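Local coordinates for protein glucose-resistance amylase regulator (Weissella paramesenteroides ATCC 33313, PDB 4RK6) that binds glucose in the cleft between two lobes and probably regulates transcription as a DNA-binding repressor of the LacI family, at residues 93-98 against 249-254; 80-85 against 101-106; 42-47 against 63-68. One frame throughout, in Å; residues are numbered along the deposited sequence.

From the N terminus, contact 3 closes first: strand 42-48 leads into helix 52-64, and the chain just past that helix folds back on the strand at the subunit interface. Contact 2 then opens on helix 79-87. Before it closes at 101-106, contact 1 opens on strand 91-95, so these two cross. Contact 1 closes only at helix 244-257, after 150 residues. Contacts 1 and 2 touch, with Thr96 N 2.8 Å from Val106 O between neighbouring strands. Contact 3 comes earlier in series, its centre about 16 Å from each of the other centres. All three reach the same sheet on one side of the chain's centre.

Contact 1. Residues 93-98 against 249-254; sequences ISLTAL and RIAMQL. With GLC (alpha-D-glucopyranose), chain C.
Ala251 is the small residue of helix 249-254 against which strand 93-95 rests. Its CB sits in the fork of Leu95, 3.6 Å from CD1, with CG and CD2 scarcely farther off, so the methyl lies against the branched end of the leucine. The same CB also meets Ile93: with CG1 beside the backbone N (chi1 -66°), CG2 stands anti to that N and comes 4.2 Å from Ala251 CB. The other arm of Ile93 runs on past the methyl, bringing CD1 to 3.7 Å from Ala251 O. One turn later Leu254 reaches back, and its CD2 lies 4.3 Å from Ile93 CD1. The side chains meet only through carbon atoms, and strand and helix run nearly antiparallel, at 172°, with axes 9.4 Å apart. Ile28 of helix 24-39 also packs on Leu95.

Just beyond the strand, Thr96 adopts left-handed backbone angles and turns OG1 to the sugar. Glucose O2 donates to Thr96 OG1 at 2.8 Å, while OG1 itself donates to Leu95 O at 2.6 Å; the hydroxyl is therefore gripped on both counts. Thr22, Arg145, Asp225 and Gln242 bind the same glucose. A strand backed by a helix, with the ligand held at the strand's C-terminal end, is characteristic of the alpha/beta lobes of periplasmic-binding-protein-like folds, whose cleft here holds the sugar.

Contact 2. Residues 80-85 against 101-106; sequences WMIDKL and EQISAV
Gln102 reaches across to Asp83 and makes the one hydrogen bond of this contact: NE2 donates to OD1 at 2.9 Å, almost straight at 171°. The carboxylate oxygen is met on its syn side, a little out of its plane, whereas the acceptor lies nearly in the plane of the Gln102 amide. The two flat groups are themselves turned 64° apart, and the side chains cross at about a right angle. Beneath this polar pair Ile82 and Ile103 touch through their branch methyls, CG2 to CG2 at 4.0 Å. Ile82 CG2 also lies 4.1 Å from Gln102 OE1, so a single methyl borders both the amide and the second isoleucine.

What sets these groups in place lies one layer out. Gln102 stays extended beyond CG (chi2 163°), which carries its amide over to the helix, and its backbone N is hydrogen-bonded to Ser100 OG. Asp83 and Ile82 are successive residues of helix 80-85, one serving the more open polar side and the other the buried apolar one. Ile103 has CG1 between its backbone N and carbonyl carbon (chi1 70°), leaving CG2 to face Ile82; Val92 and Ser94 of the neighbouring strand also touch it. Next along the chain, Ser104 pairs by its backbone with Ser94. Helix 79-87 is the crossover of the beta-alpha-beta unit of strands 69-72 and 91-95, and here it packs on the loop leading from 91-95 to its parallel neighbour 104-108, within a Rossmann-like lobe of the periplasmic-binding-protein type.

Contact 3. Residues 42-47 against 63-68; sequences ELLITY and LSRQVG
Arg65 meets Leu44 with the root of its side chain: its CB lies 3.6 Å from Leu44 CD2. The next carbon stays on the same methyl, Arg65 CG being 3.7 Å from Leu44 CD2, and the two side chains cross at about a right angle. CG stands beside the backbone N, anti to the carbonyl carbon (chi1 -83°), and from there the chain bends at chi2 and again at chi3. Those bends lead the remainder of the arginine away from the leucine, so the aliphatic half does the packing and the charged end has other partners. At the tip the guanidinium divides its work: NH1 makes a weak, bent hydrogen bond to Ser64 OG at 2.7 Å, and NH2 bonds to the backbone O of Arg65 of the second subunit.

Val67 also touches Leu44, its CG1 4.3 Å from the same CD2. That methyl is thus shared by residues on either side of Gln66. In between, Gln66 takes a positive phi (56°), and its N bonds back to Leu63 O at 3.0 Å; the reversal is a Schellman motif, which lets Arg65 and Val67 both face strand 42-47. Along that strand Leu44 also packs on Thr61 of the second subunit, and the backbone of Ile45 is hydrogen-bonded to that subunit. The contact therefore joins a Schellman-capped helix end of the N-terminal alpha/beta lobe to the strand that is outermost within its own chain, at the dimer interface of this LacI-family protein.

Contact 1. Residues 93-98 against 249-254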
ATOM      1  N   ILE A  93      20.753  12.087  -1.372  1.00 20.67           N
ATOM      2  CA  ILE A  93      19.721  12.995  -1.790  1.00 17.69           C
ATOM      3  C   ILE A  93      18.451  12.639  -1.028  1.00 22.71           C
ATOM      4  O   ILE A  93      18.137  11.471  -0.904  1.00 24.10           O
ATOM      5  CB  ILE A  93      19.493  12.905  -3.309  1.00 21.15           C
ATOM      6  CG1 ILE A  93      20.735  13.406  -4.047  1.00 26.36           C
ATOM      7  CG2 ILE A  93      18.263  13.701  -3.717  1.00 23.14           C
ATOM      8  CD1 ILE A  93      20.766  13.051  -5.511  1.00 30.53           C
ATOM      9  N   SER A  94      17.758  13.636  -0.501  1.00 22.07           N
ATOM     10  CA  SER A  94      16.506  13.377   0.229  1.00 21.89           C
ATOM     11  C   SER A  94      15.274  13.730  -0.603  1.00 23.33           C
ATOM     12  O   SER A  94      15.295  14.637  -1.439  1.00 23.58           O
ATOM     13  CB  SER A  94      16.492  14.060   1.601  1.00 30.05           C
ATOM     14  OG  SER A  94      16.523  15.460   1.502  1.00 25.73           O
ATOM     15  N   LEU A  95      14.207  12.966  -0.375  1.00 25.23           N
ATOM     16  CA  LEU A  95      12.991  13.028  -1.169  1.00 22.46           C
ATOM     17  C   LEU A  95      11.780  13.287  -0.281  1.00 22.74           C
ATOM     18  O   LEU A  95      11.570  12.589   0.701  1.00 23.44           O
ATOM     19  CB  LEU A  95      12.812  11.725  -1.945  1.00 26.33           C
ATOM     20  CG  LEU A  95      13.682  11.541  -3.207  1.00 27.50           C
ATOM     21  CD1 LEU A  95      15.161  11.551  -2.954  1.00 35.62           C
ATOM     22  CD2 LEU A  95      13.300  10.221  -3.858  1.00 41.19           C
ATOM     23  N   THR A  96      11.029  14.326  -0.627  1.00 22.68           N
ATOM     24  CA  THR A  96       9.818  14.782   0.082  1.00 19.45           C
ATOM     25  C   THR A  96      10.141  15.488   1.396  1.00 21.22           C
ATOM     26  O   THR A  96       9.253  15.887   2.131  1.00 26.12           O
ATOM     27  CB  THR A  96       8.765  13.660   0.303  1.00 23.18           C
ATOM     28  OG1 THR A  96       9.118  12.857   1.437  1.00 26.25           O
ATOM     29  CG2 THR A  96       8.605  12.805  -0.933  1.00 29.39           C
ATOM     30  N   ALA A  97      11.421  15.714   1.644  1.00 23.86           N
ATOM     31  CA  ALA A  97      11.867  16.263   2.902  1.00 33.51           C
ATOM     32  C   ALA A  97      13.273  16.795   2.723  1.00 34.40           C
ATOM     33  O   ALA A  97      14.059  16.241   1.968  1.00 25.81           O
ATOM     34  CB  ALA A  97      11.842  15.176   3.973  1.00 35.31           C
ATOM     35  N   LEU A  98      13.589  17.846   3.465  1.00 31.79           N
ATOM     36  CA  LEU A  98      14.890  18.451   3.424  1.00 35.03           C
ATOM     37  C   LEU A  98      15.616  18.001   4.700  1.00 38.95           C
ATOM     38  O   LEU A  98      15.463  18.602   5.754  1.00 40.79           O
ATOM     39  CB  LEU A  98      14.719  19.973   3.311  1.00 53.50           C
ATOM     40  CG  LEU A  98      13.556  20.408   2.376  1.00 92.62           C
ATOM     41  CD1 LEU A  98      12.879  21.706   2.807  1.00 67.13           C
ATOM     42  CD2 LEU A  98      13.995  20.488   0.919  1.00105.19           C
ATOM     43  N   ARG A 249      11.954  10.401 -10.275  1.00 24.11           N
ATOM     44  CA  ARG A 249      12.735  10.576 -11.512  1.00 24.83           C
ATOM     45  C   ARG A 249      13.754  11.719 -11.401  1.00 26.10           C
ATOM     46  O   ARG A 249      14.916  11.579 -11.821  1.00 26.76           O
ATOM     47  CB  ARG A 249      11.812  10.860 -12.706  1.00 28.99           C
ATOM     48  CG  ARG A 249      10.987   9.673 -13.158  1.00 41.45           C
ATOM     49  CD  ARG A 249      10.338   9.951 -14.513  1.00 43.09           C
ATOM     50  NE  ARG A 249       9.260  10.930 -14.418  1.00 36.92           N
ATOM     51  CZ  ARG A 249       7.986  10.645 -14.112  1.00 32.18           C
ATOM     52  NH1 ARG A 249       7.589   9.390 -13.895  1.00 45.20           N
ATOM     53  NH2 ARG A 249       7.102  11.620 -14.056  1.00 42.40           N
ATOM     54  N   ILE A 250      13.323  12.840 -10.846  1.00 21.73           N
ATOM     55  CA  ILE A 250      14.160  14.040 -10.747  1.00 26.13           C
ATOM     56  C   ILE A 250      15.294  13.833  -9.743  1.00 26.31           C
ATOM     57  O   ILE A 250      16.436  14.255  -9.987  1.00 23.50           O
ATOM     58  CB  ILE A 250      13.293  15.271 -10.446  1.00 22.58           C
ATOM     59  CG1 ILE A 250      12.351  15.554 -11.640  1.00 28.96           C
ATOM     60  CG2 ILE A 250      14.117  16.513 -10.143  1.00 29.01           C
ATOM     61  CD1 ILE A 250      13.032  15.906 -12.949  1.00 33.36           C
ATOM     62  N   ALA A 251      15.020  13.161  -8.631  1.00 25.74           N
ATOM     63  CA  ALA A 251      16.107  12.820  -7.698  1.00 24.00           C
ATOM     64  C   ALA A 251      17.207  11.978  -8.384  1.00 24.66           C
ATOM     65  O   ALA A 251      18.401  12.241  -8.246  1.00 23.36           O
ATOM     66  CB  ALA A 251      15.570  12.094  -6.473  1.00 25.15           C
HETATM   67  N   MSE A 252      16.808  10.982  -9.160  1.00 22.65           N
HETATM   68  CA  MSE A 252      17.780  10.149  -9.855  1.00 21.08           C
HETATM   69  C   MSE A 252      18.477  10.975 -10.914  1.00 20.48           C
HETATM   70  O   MSE A 252      19.703  10.875 -11.087  1.00 22.36           O
HETATM   71  CB  MSE A 252      17.107   8.898 -10.428  1.00 26.10           C
HETATM   72  CG  MSE A 252      18.099   7.928 -11.058  1.00 28.69           C
HETATM   73 SE   MSE A 252      19.495   7.275  -9.861  1.00 30.03          SE
HETATM   74  CE  MSE A 252      20.698   6.454 -11.195  1.00 35.18           C
ATOM     75  N   GLN A 253      17.737  11.827 -11.602  1.00 21.52           N
ATOM     76  CA  GLN A 253      18.360  12.672 -12.641  1.00 24.18           C
ATOM     77  C   GLN A 253      19.387  13.645 -12.065  1.00 23.37           C
ATOM     78  O   GLN A 253      20.416  13.928 -12.681  1.00 23.50           O
ATOM     79  CB  GLN A 253      17.316  13.463 -13.427  1.00 27.35           C
ATOM     80  CG  GLN A 253      17.854  13.935 -14.766  1.00 27.35           C
ATOM     81  CD  GLN A 253      18.223  12.768 -15.648  1.00 30.05           C
ATOM     82  OE1 GLN A 253      17.453  11.800 -15.781  1.00 32.44           O
ATOM     83  NE2 GLN A 253      19.401  12.831 -16.257  1.00 28.25           N
ATOM     84  N   LEU A 254      19.080  14.193 -10.897  1.00 26.29           N
ATOM     85  CA  LEU A 254      20.014  15.050 -10.195  1.00 23.65           C
ATOM     86  C   LEU A 254      21.332  14.317  -9.951  1.00 24.73           C
ATOM     87  O   LEU A 254      22.418  14.864 -10.210  1.00 22.20           O
ATOM     88  CB  LEU A 254      19.394  15.535  -8.887  1.00 23.41           C
ATOM     89  CG  LEU A 254      20.107  16.635  -8.117  1.00 38.64           C
ATOM     90  CD1 LEU A 254      20.146  17.897  -8.959  1.00 35.72           C
ATOM     91  CD2 LEU A 254      19.368  16.885  -6.811  1.00 43.58           C
TER
HETATM   92  C1  GLC C 401       5.635  11.782   4.296  1.00 48.41           C
HETATM   93  C2  GLC C 401       5.963  12.687   3.109  1.00 29.09           C
HETATM   94  C3  GLC C 401       4.853  13.665   2.780  1.00 25.54           C
HETATM   95  C4  GLC C 401       3.510  12.929   2.754  1.00 19.81           C
HETATM   96  C5  GLC C 401       3.280  12.323   4.139  1.00 28.21           C
HETATM   97  C6  GLC C 401       1.969  11.544   4.207  1.00 23.10           C
HETATM   98  O1  GLC C 401       5.917  12.501   5.434  1.00 33.22           O
HETATM   99  O2  GLC C 401       7.138  13.452   3.368  1.00 30.58           O
HETATM  100  O3  GLC C 401       5.171  14.187   1.495  1.00 25.92           O
HETATM  101  O4  GLC C 401       2.493  13.806   2.376  1.00 22.26           O
HETATM  102  O5  GLC C 401       4.283  11.387   4.437  1.00 30.84           O
HETATM  103  O6  GLC C 401       1.967  10.479   3.309  1.00 26.12           O

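Contact 2. Residues 80-85 against 101-106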
ATOM      1  N   TRP A  80      24.594  10.921  11.579  1.00 21.72           N
ATOM      2  CA  TRP A  80      25.808  10.149  11.386  1.00 23.98           C
ATOM      3  C   TRP A  80      25.751   9.297  10.107  1.00 24.29           C
ATOM      4  O   TRP A  80      26.782   9.052   9.515  1.00 23.76           O
ATOM      5  CB  TRP A  80      26.176   9.271  12.614  1.00 29.33           C
ATOM      6  CG  TRP A  80      25.131   8.257  13.038  1.00 30.19           C
ATOM      7  CD1 TRP A  80      24.273   8.359  14.098  1.00 29.86           C
ATOM      8  CD2 TRP A  80      24.860   6.988  12.420  1.00 30.65           C
ATOM      9  NE1 TRP A  80      23.472   7.240  14.171  1.00 31.30           N
ATOM     10  CE2 TRP A  80      23.810   6.384  13.154  1.00 29.40           C
ATOM     11  CE3 TRP A  80      25.403   6.305  11.323  1.00 31.73           C
ATOM     12  CZ2 TRP A  80      23.286   5.127  12.819  1.00 33.93           C
ATOM     13  CZ3 TRP A  80      24.877   5.057  10.982  1.00 32.76           C
ATOM     14  CH2 TRP A  80      23.821   4.490  11.726  1.00 26.96           C
HETATM   15  N   MSE A  81      24.564   8.855   9.702  1.00 28.24           N
HETATM   16  CA  MSE A  81      24.420   8.048   8.472  1.00 26.53           C
HETATM   17  C   MSE A  81      24.671   8.903   7.252  1.00 22.21           C
HETATM   18  O   MSE A  81      25.366   8.490   6.348  1.00 26.44           O
HETATM   19  CB  MSE A  81      23.019   7.388   8.353  1.00 28.42           C
HETATM   20  CG  MSE A  81      22.979   6.386   7.193  1.00 37.11           C
HETATM   21 SE   MSE A  81      21.147   5.649   7.134  1.00 39.30          SE
HETATM   22  CE  MSE A  81      21.310   4.682   8.827  1.00 36.06           C
ATOM     23  N   ILE A  82      24.103  10.107   7.244  1.00 27.76           N
ATOM     24  CA  ILE A  82      24.294  11.048   6.143  1.00 24.38           C
ATOM     25  C   ILE A  82      25.774  11.391   6.066  1.00 25.29           C
ATOM     26  O   ILE A  82      26.398  11.244   5.015  1.00 23.73           O
ATOM     27  CB  ILE A  82      23.448  12.325   6.328  1.00 29.49           C
ATOM     28  CG1 ILE A  82      21.957  12.000   6.219  1.00 32.78           C
ATOM     29  CG2 ILE A  82      23.835  13.383   5.292  1.00 26.57           C
ATOM     30  CD1 ILE A  82      21.050  13.086   6.762  1.00 31.22           C
ATOM     31  N   ASP A  83      26.355  11.805   7.190  1.00 24.25           N
ATOM     32  CA  ASP A  83      27.787  12.086   7.235  1.00 24.29           C
ATOM     33  C   ASP A  83      28.664  10.911   6.799  1.00 22.62           C
ATOM     34  O   ASP A  83      29.533  11.093   5.971  1.00 24.03           O
ATOM     35  CB  ASP A  83      28.235  12.567   8.621  1.00 22.88           C
ATOM     36  CG  ASP A  83      27.813  13.997   8.909  1.00 29.41           C
ATOM     37  OD1 ASP A  83      28.157  14.898   8.100  1.00 30.92           O
ATOM     38  OD2 ASP A  83      27.143  14.216   9.955  1.00 29.67           O
ATOM     39  N   LYS A  84      28.443   9.716   7.347  1.00 24.14           N
ATOM     40  CA  LYS A  84      29.280   8.573   6.976  1.00 24.56           C
ATOM     41  C   LYS A  84      29.184   8.249   5.474  1.00 22.21           C
ATOM     42  O   LYS A  84      30.191   7.932   4.831  1.00 26.78           O
ATOM     43  CB  LYS A  84      28.951   7.342   7.838  1.00 26.67           C
ATOM     44  CG  LYS A  84      29.556   7.418   9.247  1.00 30.70           C
ATOM     45  CD  LYS A  84      29.248   6.146  10.030  1.00 45.41           C
ATOM     46  CE  LYS A  84      30.277   5.838  11.106  1.00 87.37           C
ATOM     47  NZ  LYS A  84      31.636   5.624  10.541  1.00 61.14           N
ATOM     48  N   LEU A  85      28.003   8.383   4.903  1.00 23.44           N
ATOM     49  CA  LEU A  85      27.847   8.105   3.462  1.00 22.97           C
ATOM     50  C   LEU A  85      28.560   9.155   2.635  1.00 19.88           C
ATOM     51  O   LEU A  85      29.351   8.830   1.755  1.00 23.92           O
ATOM     52  CB  LEU A  85      26.369   8.007   3.062  1.00 23.83           C
ATOM     53  CG  LEU A  85      25.648   6.791   3.644  1.00 26.44           C
ATOM     54  CD1 LEU A  85      24.158   7.014   3.554  1.00 26.01           C
ATOM     55  CD2 LEU A  85      26.041   5.501   2.940  1.00 27.58           C
ATOM     56  N   GLU A 101      21.085  20.397   5.387  1.00 40.92           N
ATOM     57  CA  GLU A 101      21.697  21.472   4.609  1.00 37.71           C
ATOM     58  C   GLU A 101      22.882  21.030   3.728  1.00 32.39           C
ATOM     59  O   GLU A 101      23.233  21.705   2.751  1.00 32.25           O
ATOM     60  CB  GLU A 101      22.133  22.609   5.562  1.00 48.29           C
ATOM     61  CG  GLU A 101      23.189  22.236   6.611  1.00 52.03           C
ATOM     62  CD  GLU A 101      22.688  21.341   7.749  1.00101.92           C
ATOM     63  OE1 GLU A 101      23.528  20.711   8.426  1.00 44.82           O
ATOM     64  OE2 GLU A 101      21.463  21.248   7.980  1.00 62.44           O
ATOM     65  N   GLN A 102      23.468  19.882   4.067  1.00 24.56           N
ATOM     66  CA  GLN A 102      24.601  19.324   3.356  1.00 25.10           C
ATOM     67  C   GLN A 102      24.227  18.652   2.039  1.00 27.54           C
ATOM     68  O   GLN A 102      25.110  18.357   1.240  1.00 28.88           O
ATOM     69  CB  GLN A 102      25.295  18.259   4.213  1.00 30.72           C
ATOM     70  CG  GLN A 102      25.887  18.731   5.533  1.00 37.16           C
ATOM     71  CD  GLN A 102      26.166  17.554   6.450  1.00 33.64           C
ATOM     72  OE1 GLN A 102      25.244  16.847   6.859  1.00 34.75           O
ATOM     73  NE2 GLN A 102      27.429  17.310   6.731  1.00 31.68           N
ATOM     74  N   ILE A 103      22.937  18.376   1.834  1.00 26.13           N
ATOM     75  CA  ILE A 103      22.519  17.557   0.702  1.00 22.47           C
ATOM     76  C   ILE A 103      21.396  18.175  -0.116  1.00 25.35           C
ATOM     77  O   ILE A 103      20.684  19.033   0.362  1.00 31.12           O
ATOM     78  CB  ILE A 103      22.082  16.147   1.161  1.00 22.68           C
ATOM     79  CG1 ILE A 103      20.764  16.152   1.929  1.00 21.56           C
ATOM     80  CG2 ILE A 103      23.196  15.465   1.948  1.00 28.42           C
ATOM     81  CD1 ILE A 103      20.304  14.743   2.264  1.00 25.57           C
ATOM     82  N   SER A 104      21.249  17.721  -1.350  1.00 24.65           N
ATOM     83  CA  SER A 104      20.153  18.182  -2.194  1.00 23.71           C
ATOM     84  C   SER A 104      18.857  17.449  -1.848  1.00 22.30           C
ATOM     85  O   SER A 104      18.863  16.384  -1.241  1.00 21.44           O
ATOM     86  CB  SER A 104      20.469  17.980  -3.676  1.00 26.34           C
ATOM     87  OG  SER A 104      21.552  18.804  -4.072  1.00 31.23           O
ATOM     88  N   ALA A 105      17.746  18.045  -2.245  1.00 23.92           N
ATOM     89  CA  ALA A 105      16.435  17.485  -1.919  1.00 24.71           C
ATOM     90  C   ALA A 105      15.518  17.701  -3.084  1.00 21.70           C
ATOM     91  O   ALA A 105      15.578  18.732  -3.720  1.00 21.99           O
ATOM     92  CB  ALA A 105      15.847  18.149  -0.690  1.00 27.39           C
ATOM     93  N   VAL A 106      14.619  16.752  -3.301  1.00 20.77           N
ATOM     94  CA  VAL A 106      13.551  16.936  -4.273  1.00 20.07           C
ATOM     95  C   VAL A 106      12.230  16.702  -3.545  1.00 19.62           C
ATOM     96  O   VAL A 106      12.063  15.656  -2.876  1.00 21.46           O
ATOM     97  CB  VAL A 106      13.665  15.937  -5.440  1.00 20.64           C
ATOM     98  CG1 VAL A 106      12.567  16.232  -6.457  1.00 23.88           C
ATOM     99  CG2 VAL A 106      15.050  16.022  -6.080  1.00 22.57           C
TER

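Contact 3. Residues 42-47 against 63-68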
ATOM      1  N   GLU A  42      21.053  -0.385 -11.100  1.00 33.70           N
ATOM      2  CA  GLU A  42      20.131  -1.222 -10.372  1.00 35.85           C
ATOM      3  C   GLU A  42      19.789  -0.548  -9.052  1.00 31.33           C
ATOM      4  O   GLU A  42      20.556   0.253  -8.545  1.00 30.55           O
ATOM      5  CB  GLU A  42      20.708  -2.623 -10.163  1.00 51.49           C
ATOM      6  CG  GLU A  42      20.137  -3.627 -11.160  1.00 93.63           C
ATOM      7  CD  GLU A  42      18.616  -3.615 -11.165  1.00179.06           C
ATOM      8  OE1 GLU A  42      18.022  -3.624 -12.269  1.00 72.58           O
ATOM      9  OE2 GLU A  42      18.020  -3.553 -10.058  1.00 43.96           O
ATOM     10  N   LEU A  43      18.612  -0.877  -8.549  1.00 30.86           N
ATOM     11  CA  LEU A  43      18.037  -0.235  -7.377  1.00 32.18           C
ATOM     12  C   LEU A  43      17.963  -1.223  -6.204  1.00 38.37           C
ATOM     13  O   LEU A  43      17.360  -2.273  -6.316  1.00 30.37           O
ATOM     14  CB  LEU A  43      16.656   0.253  -7.758  1.00 33.10           C
ATOM     15  CG  LEU A  43      15.882   1.052  -6.732  1.00 39.22           C
ATOM     16  CD1 LEU A  43      16.687   2.291  -6.346  1.00 32.87           C
ATOM     17  CD2 LEU A  43      14.537   1.418  -7.331  1.00 46.83           C
ATOM     18  N   LEU A  44      18.610  -0.899  -5.093  1.00 25.45           N
ATOM     19  CA  LEU A  44      18.518  -1.705  -3.852  1.00 30.42           C
ATOM     20  C   LEU A  44      17.585  -0.974  -2.908  1.00 32.86           C
ATOM     21  O   LEU A  44      17.779   0.223  -2.658  1.00 29.98           O
ATOM     22  CB  LEU A  44      19.877  -1.833  -3.183  1.00 30.46           C
ATOM     23  CG  LEU A  44      20.749  -3.050  -3.476  1.00 88.00           C
ATOM     24  CD1 LEU A  44      20.773  -3.398  -4.959  1.00139.43           C
ATOM     25  CD2 LEU A  44      22.150  -2.786  -2.936  1.00 64.48           C
ATOM     26  N   ILE A  45      16.593  -1.671  -2.370  1.00 23.17           N
ATOM     27  CA  ILE A  45      15.674  -1.082  -1.418  1.00 26.48           C
ATOM     28  C   ILE A  45      15.931  -1.704  -0.038  1.00 26.78           C
ATOM     29  O   ILE A  45      16.039  -2.928   0.100  1.00 28.11           O
ATOM     30  CB  ILE A  45      14.212  -1.320  -1.826  1.00 32.28           C
ATOM     31  CG1 ILE A  45      13.945  -0.846  -3.260  1.00 46.06           C
ATOM     32  CG2 ILE A  45      13.267  -0.675  -0.835  1.00 30.86           C
ATOM     33  CD1 ILE A  45      14.054   0.646  -3.458  1.00 69.31           C
ATOM     34  N   THR A  46      16.043  -0.843   0.970  1.00 31.66           N
ATOM     35  CA  THR A  46      16.307  -1.272   2.324  1.00 34.05           C
ATOM     36  C   THR A  46      15.308  -0.536   3.219  1.00 31.60           C
ATOM     37  O   THR A  46      14.880   0.573   2.907  1.00 32.40           O
ATOM     38  CB  THR A  46      17.773  -0.965   2.752  1.00 33.31           C
ATOM     39  OG1 THR A  46      18.001   0.451   2.724  1.00 45.04           O
ATOM     40  CG2 THR A  46      18.772  -1.664   1.847  1.00 61.53           C
ATOM     41  N   TYR A  47      14.925  -1.166   4.329  1.00 36.26           N
ATOM     42  CA  TYR A  47      14.062  -0.532   5.317  1.00 32.68           C
ATOM     43  C   TYR A  47      14.859  -0.099   6.537  1.00 37.73           C
ATOM     44  O   TYR A  47      15.932  -0.648   6.844  1.00 40.08           O
ATOM     45  CB  TYR A  47      12.906  -1.449   5.724  1.00 45.66           C
ATOM     46  CG  TYR A  47      11.913  -1.653   4.613  1.00 36.35           C
ATOM     47  CD1 TYR A  47      10.948  -0.697   4.330  1.00 48.64           C
ATOM     48  CD2 TYR A  47      11.949  -2.799   3.823  1.00 80.45           C
ATOM     49  CE1 TYR A  47      10.035  -0.877   3.304  1.00 72.09           C
ATOM     50  CE2 TYR A  47      11.041  -2.986   2.790  1.00 66.09           C
ATOM     51  CZ  TYR A  47      10.085  -2.022   2.536  1.00107.80           C
ATOM     52  OH  TYR A  47       9.178  -2.193   1.516  1.00 96.43           O
ATOM     53  N   LEU A  63      27.280   0.656   2.094  1.00 38.96           N
ATOM     54  CA  LEU A  63      28.649   0.793   1.547  1.00 49.58           C
ATOM     55  C   LEU A  63      29.276  -0.524   1.069  1.00 43.41           C
ATOM     56  O   LEU A  63      30.093  -0.503   0.135  1.00 62.80           O
ATOM     57  CB  LEU A  63      29.602   1.576   2.461  1.00 59.34           C
ATOM     58  CG  LEU A  63      30.204   0.955   3.710  1.00 58.95           C
ATOM     59  CD1 LEU A  63      31.406   1.761   4.180  1.00 43.05           C
ATOM     60  CD2 LEU A  63      29.171   0.868   4.809  1.00 66.05           C
ATOM     61  N   SER A  64      28.878  -1.658   1.653  1.00 50.85           N
ATOM     62  CA  SER A  64      29.390  -2.969   1.206  1.00 59.28           C
ATOM     63  C   SER A  64      28.841  -3.380  -0.170  1.00 52.44           C
ATOM     64  O   SER A  64      29.477  -4.153  -0.889  1.00 66.69           O
ATOM     65  CB  SER A  64      29.117  -4.069   2.242  1.00 66.96           C
ATOM     66  OG  SER A  64      27.731  -4.300   2.412  1.00 83.18           O
ATOM     67  N   ARG A  65      27.675  -2.847  -0.535  1.00 63.62           N
ATOM     68  CA  ARG A  65      27.104  -3.046  -1.873  1.00 56.60           C
ATOM     69  C   ARG A  65      27.566  -1.942  -2.837  1.00 85.45           C
ATOM     70  O   ARG A  65      27.124  -1.891  -3.987  1.00 54.35           O
ATOM     71  CB  ARG A  65      25.568  -3.134  -1.801  1.00 56.19           C
ATOM     72  CG  ARG A  65      25.035  -4.519  -1.428  1.00 54.40           C
ATOM     73  CD  ARG A  65      25.474  -5.045  -0.065  1.00110.69           C
ATOM     74  NE  ARG A  65      25.676  -6.498  -0.077  1.00 73.44           N
ATOM     75  CZ  ARG A  65      26.076  -7.217   0.972  1.00 99.22           C
ATOM     76  NH1 ARG A  65      26.337  -6.641   2.142  1.00117.29           N
ATOM     77  NH2 ARG A  65      26.223  -8.531   0.846  1.00 73.33           N
ATOM     78  N   GLN A  66      28.456  -1.068  -2.358  1.00 43.36           N
ATOM     79  CA  GLN A  66      29.151  -0.093  -3.195  1.00 46.91           C
ATOM     80  C   GLN A  66      28.180   0.800  -3.964  1.00 45.85           C
ATOM     81  O   GLN A  66      28.367   1.074  -5.161  1.00 43.95           O
ATOM     82  CB  GLN A  66      30.108  -0.798  -4.170  1.00 55.51           C
ATOM     83  CG  GLN A  66      31.092  -1.747  -3.499  1.00 95.93           C
ATOM     84  CD  GLN A  66      31.908  -2.538  -4.499  1.00105.16           C
ATOM     85  OE1 GLN A  66      31.927  -3.768  -4.465  1.00 95.32           O
ATOM     86  NE2 GLN A  66      32.580  -1.837  -5.405  1.00 84.22           N
ATOM     87  N   VAL A  67      27.159   1.277  -3.272  1.00 35.82           N
ATOM     88  CA  VAL A  67      26.168   2.123  -3.933  1.00 36.28           C
ATOM     89  C   VAL A  67      26.808   3.457  -4.319  1.00 29.98           C
ATOM     90  O   VAL A  67      27.716   3.951  -3.636  1.00 29.95           O
ATOM     91  CB  VAL A  67      24.898   2.323  -3.083  1.00 31.96           C
ATOM     92  CG1 VAL A  67      24.235   0.979  -2.789  1.00 31.50           C
ATOM     93  CG2 VAL A  67      25.209   3.068  -1.791  1.00 30.01           C
ATOM     94  N   GLY A  68      26.376   4.006  -5.446  1.00 27.75           N
ATOM     95  CA  GLY A  68      26.838   5.319  -5.879  1.00 29.81           C
ATOM     96  C   GLY A  68      26.071   6.455  -5.218  1.00 26.75           C
ATOM     97  O   GLY A  68      26.558   7.585  -5.142  1.00 25.35           O
TER